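Local coordinates for protein short chain dehydrogenase (Salmonella typhi, PDB 3G1T) that probably acts as an NAD(P)-dependent oxidoreductase of the short-chain dehydrogenase family, built on a Rossmann fold, at residues I17-A22 and A39-L44; E49-V54 and W68-L73. All coordinates share one frame; numbering follows the deposited sequence. Where two conformers were deposited one is given.

Contact 1 of 2, residues I17-A22 and A39-L44; sequences ILVTGA and ATVILL
The carbonyl oxygen of I42 is met from the neighbouring strand by one N-H and one CA-H. V19 N makes a 2.7 Å hydrogen bond to I42 O, nearly along the C=O axis (177°), and L18 CA lies 3.4 Å from I42 O in a weaker CA-H contact. I17 O, V19 O and T40 O accept from I42 N, L44 N and I17 N, the ladder of a parallel pair in register at I17–V41, L18–I42 and V19–L43. The beta-branched I17, V19, V41 and I42 suit an extended strand. With L18 CG anti to its backbone N (chi1 173°), L18 CD1 reaches I42 CG2 at 3.7 Å, the two side chains crossing at about a right angle. On the other face, V19 and V41 pack towards helix 25-36. G21 then turns with positive phi (61°), which glycine tolerates without strain, and A22 N bonds to L44 O at 3.1 Å. The small A22 CB lies 4.0 Å from L43 CB, while T20 OG1 bonds to A102 N. T20 and G21 open a TGxxxGxG sequence, the family's dinucleotide-binding motif. This buried, apolar strand pair, joined by backbone hydrogen bonds, sets the start of that loop, consistent with a cofactor site.

Contact 2 of 2, residues E49-V54 and W68-L73; sequences EKLRRV and WFTLDL
The CB of L51 is directed toward the strand, and its CD1 methyl does most of the touching. L51 CD1 lies 3.3 Å from F69 O and 3.9 Å from W68 CE3. T70 turns its methyl, CG2, to L51 CD1 at 3.7 Å on the margin of the contact, so one branch is wedged among backbone, methyl and indole. At the root of the same side chain, L51 CB lies 3.9 Å above one face of the W68 ring, offset toward its rim; the broad indole gives it a flat surface to lie on. Leucine is long enough to bridge helix and strand, and its CG lies anti to the carbonyl carbon (chi1 -74°), sending the branches toward the sheet. W68 was modelled in two conformers, so its details hold for the one described.

The outer side is looser and polar. R52 contributes chiefly its backbone, with R52 CA 4.2 Å from W68 NE1, while its guanidinium leads away. R52 NE (2.6 Å) and R52 NH2 (2.8 Å) both donate to E49 OE2, side-on, a salt bridge along an exposed helical surface.

L43 of strand 40-45 touches L51 and V54 of the helix and W68 of the strand, whereas F69 faces the other way, onto R87 and I88 of helix 78-91. Helix 48-62 therefore lies against one face of the sheet's edge, nearly antiparallel to strand 67-70.

The two contacts follow one another along the chain, their centres about 10 Å apart on the same side of the molecule's centre. Contact 1 pairs strands 16-19 and 40-45, the ends of the first beta-alpha-beta unit; contact 2 packs helix 48-62 on strand 67-70, within the second unit, which shares strand 40-45. Strand 40-45 lies between the other two in the parallel sheet, so L43 O of contact 1 probably accepts a hydrogen bond from F69 N of contact 2 at 2.9 Å. I42 CG2 also packs on F69 CE2. Strand order 3-2-1 continuing into 4-5-6-7 is that of the Rossmann fold, and both contacts lie toward its 67-70 edge within this chain.

Contact 1 of 2, residues I17-A22 and A39-L44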
# COMPACT_ATOMS: atom_id res chain seq x y z
N ILE A 17 2.67 -15.63 22.27
CA ILE A 17 2.16 -15.08 21.01
C ILE A 17 1.34 -13.86 21.33
O ILE A 17 0.42 -13.94 22.14
CB ILE A 17 1.29 -16.09 20.31
CG1 ILE A 17 2.09 -17.42 20.20
CG2 ILE A 17 0.68 -15.54 18.95
CD1 ILE A 17 1.26 -18.46 19.48
N LEU A 18 1.71 -12.78 20.66
CA LEU A 18 1.03 -11.51 20.78
C LEU A 18 -0.13 -11.47 19.73
O LEU A 18 0.06 -11.74 18.51
CB LEU A 18 2.02 -10.35 20.53
CG LEU A 18 1.25 -9.00 20.49
CD1 LEU A 18 0.56 -8.54 21.85
CD2 LEU A 18 1.89 -7.84 19.84
N VAL A 19 -1.36 -11.12 20.17
CA VAL A 19 -2.51 -11.12 19.23
C VAL A 19 -3.15 -9.75 19.25
O VAL A 19 -3.60 -9.32 20.31
CB VAL A 19 -3.59 -12.20 19.67
CG1 VAL A 19 -4.85 -12.08 18.85
CG2 VAL A 19 -3.03 -13.65 19.58
N THR A 20 -3.10 -9.02 18.12
CA THR A 20 -3.68 -7.67 18.07
C THR A 20 -5.17 -7.77 17.66
O THR A 20 -5.63 -8.80 17.21
CB THR A 20 -2.93 -6.65 17.18
OG1 THR A 20 -3.18 -6.91 15.79
CG2 THR A 20 -1.40 -6.58 17.50
N GLY A 21 -5.92 -6.69 17.89
CA GLY A 21 -7.38 -6.74 17.60
C GLY A 21 -8.05 -7.82 18.46
O GLY A 21 -8.98 -8.49 18.01
N ALA A 22 -7.55 -8.04 19.69
CA ALA A 22 -7.98 -9.23 20.45
C ALA A 22 -9.33 -9.11 21.16
O ALA A 22 -9.74 -10.07 21.80
CB ALA A 22 -6.92 -9.68 21.46
N ALA A 39 -0.58 -22.07 24.20
CA ALA A 39 0.15 -20.76 24.14
C ALA A 39 0.10 -19.89 25.35
O ALA A 39 -0.89 -19.91 26.09
CB ALA A 39 -0.30 -19.94 22.93
N THR A 40 1.16 -19.09 25.54
CA THR A 40 1.10 -17.97 26.47
C THR A 40 0.72 -16.73 25.62
O THR A 40 1.52 -16.22 24.82
CB THR A 40 2.42 -17.73 27.19
OG1 THR A 40 2.67 -18.83 28.05
CG2 THR A 40 2.33 -16.43 28.07
N VAL A 41 -0.54 -16.29 25.76
CA VAL A 41 -1.07 -15.30 24.81
C VAL A 41 -0.94 -13.95 25.48
O VAL A 41 -1.05 -13.85 26.70
CB VAL A 41 -2.56 -15.66 24.44
CG1 VAL A 41 -3.19 -14.54 23.64
CG2 VAL A 41 -2.62 -16.99 23.65
N ILE A 42 -0.63 -12.94 24.69
CA ILE A 42 -0.57 -11.54 25.07
C ILE A 42 -1.56 -10.87 24.14
O ILE A 42 -1.52 -10.99 22.89
CB ILE A 42 0.83 -10.95 24.85
CG1 ILE A 42 1.88 -11.71 25.67
CG2 ILE A 42 0.89 -9.54 25.44
CD1 ILE A 42 3.29 -11.39 25.09
N LEU A 43 -2.47 -10.09 24.77
CA LEU A 43 -3.55 -9.45 24.03
C LEU A 43 -3.23 -7.99 23.82
O LEU A 43 -2.76 -7.36 24.74
CB LEU A 43 -4.86 -9.42 24.84
CG LEU A 43 -5.24 -10.74 25.49
CD1 LEU A 43 -6.56 -10.63 26.27
CD2 LEU A 43 -5.38 -11.79 24.47
N LEU A 44 -3.49 -7.48 22.62
CA LEU A 44 -3.44 -6.05 22.39
C LEU A 44 -4.72 -5.55 21.73
O LEU A 44 -5.29 -6.18 20.79
CB LEU A 44 -2.23 -5.67 21.56
CG LEU A 44 -1.79 -4.22 21.37
CD1 LEU A 44 -0.32 -4.32 21.18
CD2 LEU A 44 -2.47 -3.61 20.10

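Contact 2 of 2, residues E49-V54 and W68-L73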
# COMPACT_ATOMS: atom_id res chain seq x y z
N GLU A 49 -11.31 -2.43 29.24
CA GLU A 49 -12.29 -3.36 29.85
C GLU A 49 -12.67 -4.55 28.92
O GLU A 49 -12.87 -5.67 29.40
CB GLU A 49 -13.56 -2.65 30.38
CG GLU A 49 -13.37 -1.80 31.67
CD GLU A 49 -13.07 -2.57 32.99
OE1 GLU A 49 -12.80 -1.87 33.97
OE2 GLU A 49 -13.15 -3.81 33.07
N LYS A 50 -12.73 -4.30 27.60
CA LYS A 50 -13.01 -5.37 26.61
C LYS A 50 -11.86 -6.42 26.57
O LYS A 50 -12.11 -7.62 26.45
CB LYS A 50 -13.22 -4.77 25.20
CG LYS A 50 -14.58 -4.15 24.94
CD LYS A 50 -15.20 -4.76 23.67
CE LYS A 50 -15.97 -3.72 22.84
NZ LYS A 50 -16.73 -4.34 21.69
N LEU A 51 -10.62 -5.94 26.72
CA LEU A 51 -9.44 -6.81 26.83
C LEU A 51 -9.47 -7.57 28.11
O LEU A 51 -9.09 -8.74 28.12
CB LEU A 51 -8.12 -6.03 26.77
CG LEU A 51 -7.60 -5.44 25.45
CD1 LEU A 51 -6.45 -4.48 25.72
CD2 LEU A 51 -7.20 -6.47 24.43
N ARG A 52 -9.86 -6.92 29.20
CA ARG A 52 -9.86 -7.58 30.48
C ARG A 52 -10.81 -8.77 30.32
O ARG A 52 -10.51 -9.83 30.80
CB ARG A 52 -10.30 -6.64 31.64
CG ARG A 52 -10.29 -7.34 33.06
CD ARG A 52 -10.80 -6.47 34.26
NE ARG A 52 -12.14 -6.00 33.98
CZ ARG A 52 -13.23 -6.76 34.09
NH1 ARG A 52 -13.16 -8.05 34.45
NH2 ARG A 52 -14.39 -6.23 33.78
N ARG A 53 -11.92 -8.58 29.59
CA ARG A 53 -12.97 -9.63 29.50
C ARG A 53 -12.43 -10.85 28.76
O ARG A 53 -12.70 -11.98 29.14
CB ARG A 53 -14.25 -9.10 28.82
CG ARG A 53 -15.24 -10.17 28.35
CD ARG A 53 -16.51 -9.56 27.71
NE ARG A 53 -17.32 -8.83 28.70
CZ ARG A 53 -17.71 -7.56 28.59
NH1 ARG A 53 -17.40 -6.84 27.50
NH2 ARG A 53 -18.42 -7.00 29.56
N VAL A 54 -11.66 -10.61 27.71
CA VAL A 54 -11.13 -11.74 26.95
C VAL A 54 -10.07 -12.44 27.80
O VAL A 54 -10.00 -13.72 27.90
CB VAL A 54 -10.55 -11.27 25.57
CG1 VAL A 54 -9.92 -12.41 24.89
CG2 VAL A 54 -11.67 -10.72 24.65
N TRP A 68 -2.29 -8.02 28.93
CA TRP A 68 -2.84 -7.25 27.85
C TRP A 68 -2.23 -5.86 27.82
O TRP A 68 -1.66 -5.42 28.78
CB TRP A 68 -4.39 -7.19 27.91
CG TRP A 68 -4.95 -6.83 29.27
CD1 TRP A 68 -5.34 -7.70 30.26
CD2 TRP A 68 -5.18 -5.51 29.79
NE1 TRP A 68 -5.81 -7.00 31.34
CE2 TRP A 68 -5.70 -5.65 31.09
CE3 TRP A 68 -4.98 -4.22 29.27
CZ2 TRP A 68 -6.04 -4.55 31.88
CZ3 TRP A 68 -5.31 -3.12 30.06
CH2 TRP A 68 -5.83 -3.30 31.36
N PHE A 69 -2.37 -5.21 26.68
CA PHE A 69 -1.88 -3.86 26.49
C PHE A 69 -2.91 -3.12 25.74
O PHE A 69 -3.43 -3.62 24.72
CB PHE A 69 -0.66 -3.86 25.60
CG PHE A 69 0.46 -4.48 26.22
CD1 PHE A 69 1.25 -3.76 27.08
CD2 PHE A 69 0.71 -5.86 26.04
CE1 PHE A 69 2.30 -4.35 27.74
CE2 PHE A 69 1.76 -6.47 26.68
CZ PHE A 69 2.57 -5.72 27.54
N THR A 70 -3.15 -1.90 26.16
CA THR A 70 -4.02 -1.06 25.35
C THR A 70 -3.09 -0.27 24.42
O THR A 70 -2.08 0.27 24.85
CB THR A 70 -4.88 -0.19 26.21
OG1 THR A 70 -4.03 0.41 27.18
CG2 THR A 70 -5.95 -1.06 26.96
N LEU A 71 -3.39 -0.29 23.12
CA LEU A 71 -2.65 0.53 22.11
C LEU A 71 -3.65 0.93 21.05
O LEU A 71 -4.36 0.06 20.51
CB LEU A 71 -1.48 -0.22 21.47
CG LEU A 71 -0.51 0.52 20.51
CD1 LEU A 71 0.53 1.42 21.18
CD2 LEU A 71 0.17 -0.47 19.59
N ASP A 72 -3.70 2.23 20.76
CA ASP A 72 -4.60 2.74 19.72
C ASP A 72 -3.76 2.97 18.48
O ASP A 72 -2.96 3.89 18.44
CB ASP A 72 -5.24 4.05 20.17
CG ASP A 72 -6.42 4.49 19.30
OD1 ASP A 72 -7.24 5.27 19.82
OD2 ASP A 72 -6.56 4.10 18.11
N LEU A 73 -3.94 2.12 17.48
CA LEU A 73 -3.07 2.09 16.30
C LEU A 73 -3.26 3.36 15.47
O LEU A 73 -2.31 3.83 14.79
CB LEU A 73 -3.36 0.86 15.45
CG LEU A 73 -2.87 -0.52 15.96
CD1 LEU A 73 -3.11 -1.57 14.92
CD2 LEU A 73 -1.42 -0.58 16.44